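Local atomic coordinates of catechol 2,3-dioxygenase (Rhodococcus sp., PDB entry 2WL9), a protein that probably cleaves the ring of catechols next to their paired hydroxyls, using iron and molecular oxygen, in the breakdown of aromatic hydrocarbons. Residues C[149-154]-C[209-214]. Residues are numbered along the deposited sequence; the frame is centred on the assembly and turned at random.
With FE (Fe (III) ion), chain K.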
# COMPACT_ATOMS: atom_id res chain seq x y z
N HIS C 149 14.64 -28.49 -0.23
CA HIS C 149 14.66 -29.39 0.93
C HIS C 149 15.03 -30.81 0.57
O HIS C 149 14.97 -31.20 -0.59
CB HIS C 149 13.35 -29.35 1.71
CG HIS C 149 12.20 -30.04 1.04
ND1 HIS C 149 11.09 -29.36 0.60
CD2 HIS C 149 11.98 -31.35 0.77
CE1 HIS C 149 10.23 -30.22 0.08
NE2 HIS C 149 10.75 -31.43 0.16
N ILE C 150 15.38 -31.59 1.59
CA ILE C 150 15.85 -32.96 1.41
C ILE C 150 15.27 -33.92 2.44
O ILE C 150 15.09 -33.56 3.61
CB ILE C 150 17.40 -33.04 1.48
CG1 ILE C 150 17.92 -32.44 2.80
CG2 ILE C 150 18.03 -32.39 0.24
CD1 ILE C 150 19.43 -32.50 2.99
N ILE C 151 14.98 -35.14 2.00
CA ILE C 151 14.69 -36.23 2.92
C ILE C 151 15.90 -37.15 2.99
O ILE C 151 16.37 -37.67 1.97
CB ILE C 151 13.41 -37.01 2.53
CG1 ILE C 151 12.18 -36.17 2.86
CG2 ILE C 151 13.36 -38.36 3.25
CD1 ILE C 151 10.85 -36.92 2.76
N ILE C 152 16.40 -37.33 4.21
CA ILE C 152 17.64 -38.08 4.44
C ILE C 152 17.45 -39.23 5.43
O ILE C 152 16.49 -39.23 6.21
CB ILE C 152 18.81 -37.15 4.88
CG1 ILE C 152 18.47 -36.39 6.17
CG2 ILE C 152 19.18 -36.19 3.73
CD1 ILE C 152 19.63 -35.60 6.75
N ARG C 153 18.36 -40.19 5.39
CA ARG C 153 18.28 -41.39 6.22
C ARG C 153 18.60 -41.10 7.68
O ARG C 153 19.61 -40.47 8.00
CB ARG C 153 19.23 -42.46 5.67
CG ARG C 153 19.05 -43.86 6.26
CD ARG C 153 19.84 -44.87 5.45
NE ARG C 153 21.26 -44.54 5.42
CZ ARG C 153 22.13 -45.02 4.54
NH1 ARG C 153 21.74 -45.87 3.59
NH2 ARG C 153 23.40 -44.65 4.60
N GLU C 154 17.72 -41.56 8.56
CA GLU C 154 17.97 -41.48 10.00
C GLU C 154 17.54 -42.79 10.64
O GLU C 154 16.36 -43.14 10.62
CB GLU C 154 17.21 -40.31 10.64
CG GLU C 154 17.52 -38.94 10.05
CD GLU C 154 18.95 -38.47 10.25
OE1 GLU C 154 19.65 -38.97 11.15
OE2 GLU C 154 19.37 -37.58 9.48
N ARG C 209 21.69 -42.46 1.29
CA ARG C 209 21.69 -41.39 2.29
C ARG C 209 20.55 -40.40 2.07
O ARG C 209 20.06 -39.78 3.01
CB ARG C 209 23.00 -40.61 2.27
CG ARG C 209 24.15 -41.27 2.99
CD ARG C 209 25.40 -40.41 2.86
NE ARG C 209 26.52 -40.98 3.62
CZ ARG C 209 27.80 -40.80 3.31
NH1 ARG C 209 28.15 -40.06 2.26
NH2 ARG C 209 28.75 -41.36 4.07
N ILE C 210 20.14 -40.26 0.81
CA ILE C 210 19.14 -39.27 0.41
C ILE C 210 17.99 -39.93 -0.35
O ILE C 210 18.21 -40.82 -1.18
CB ILE C 210 19.81 -38.11 -0.40
CG1 ILE C 210 18.82 -36.97 -0.72
CG2 ILE C 210 20.49 -38.63 -1.67
CD1 ILE C 210 19.51 -35.61 -0.93
N ASN C 211 16.76 -39.52 -0.04
CA ASN C 211 15.60 -39.99 -0.78
C ASN C 211 15.25 -39.03 -1.90
O ASN C 211 15.12 -39.44 -3.06
CB ASN C 211 14.39 -40.19 0.14
CG ASN C 211 13.14 -40.52 -0.64
OD1 ASN C 211 13.00 -41.62 -1.19
ND2 ASN C 211 12.22 -39.56 -0.71
N HIS C 212 15.10 -37.75 -1.57
CA HIS C 212 14.83 -36.74 -2.58
C HIS C 212 15.36 -35.36 -2.24
O HIS C 212 15.66 -35.06 -1.09
CB HIS C 212 13.33 -36.69 -2.95
CG HIS C 212 12.48 -35.92 -1.99
ND1 HIS C 212 11.86 -36.51 -0.91
CD2 HIS C 212 12.12 -34.62 -1.97
CE1 HIS C 212 11.16 -35.60 -0.26
NE2 HIS C 212 11.31 -34.44 -0.88
N LEU C 213 15.43 -34.54 -3.26
CA LEU C 213 15.67 -33.14 -3.21
C LEU C 213 14.53 -32.44 -3.92
O LEU C 213 14.18 -32.79 -4.99
CB LEU C 213 16.96 -32.75 -3.87
CG LEU C 213 17.22 -31.29 -4.22
CD1 LEU C 213 17.29 -30.45 -3.02
CD2 LEU C 213 18.40 -31.14 -5.05
N MET C 214 13.99 -31.43 -3.27
CA MET C 214 12.96 -30.60 -3.83
C MET C 214 13.56 -29.24 -4.20
O MET C 214 14.24 -28.69 -3.46
CB MET C 214 11.88 -30.39 -2.82
CG MET C 214 10.79 -29.62 -3.25
SD MET C 214 10.92 -27.83 -3.34
CE MET C 214 9.39 -27.37 -3.72
FE FE K . 9.32 -33.17 -0.47
O HOH W 1 25.54 -42.58 5.72
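The iron site of this extradiol dioxygenase is built where His149 and His212, on neighbouring antiparallel strands, turn their rings to the same face of the sheet. Each gives NE2 to the metal, His149 at 2.3 Å and His212 at 2.4 Å, imidazole nitrogen being a good ligand for iron. The same first torsion in both, CG between the backbone N and the carbonyl carbon (chi1 73° and 80°), starts the two rings off alike. Because both NE2 atoms bind one ion, the rings meet rim to rim, planes 82° apart; Glu263 is a further ligand. Met214 sets CB, a slim methylene, over the face of the His149 imidazole, 3.4 Å from its centroid, a CH-pi contact. Beta-branched Ile151, suited to a strand, sets CD1 3.3 Å from CE1 of His212. The backbone fixes this pairing: Met214 N bonds to His149 O almost straight, and Asn211 N to Ile151 O at 2.8 Å, where the chain turns a corner. On the opposite, buried face, apolar Ile150 CG2 meets Ile210 CD1 at 3.7 Å and Leu213 CD1, and Ile65 of strand 61-68 packs against Ile150. At the far, partly exposed end one water accepts from Arg153 NH2 and Arg209 NE, bridging like charges, while Arg209 NH1 bonds to Leu62 O. Two histidines and a glutamate on iron form the facial triad of type I extradiol dioxygenases, carried on a vicinal oxygen chelate fold.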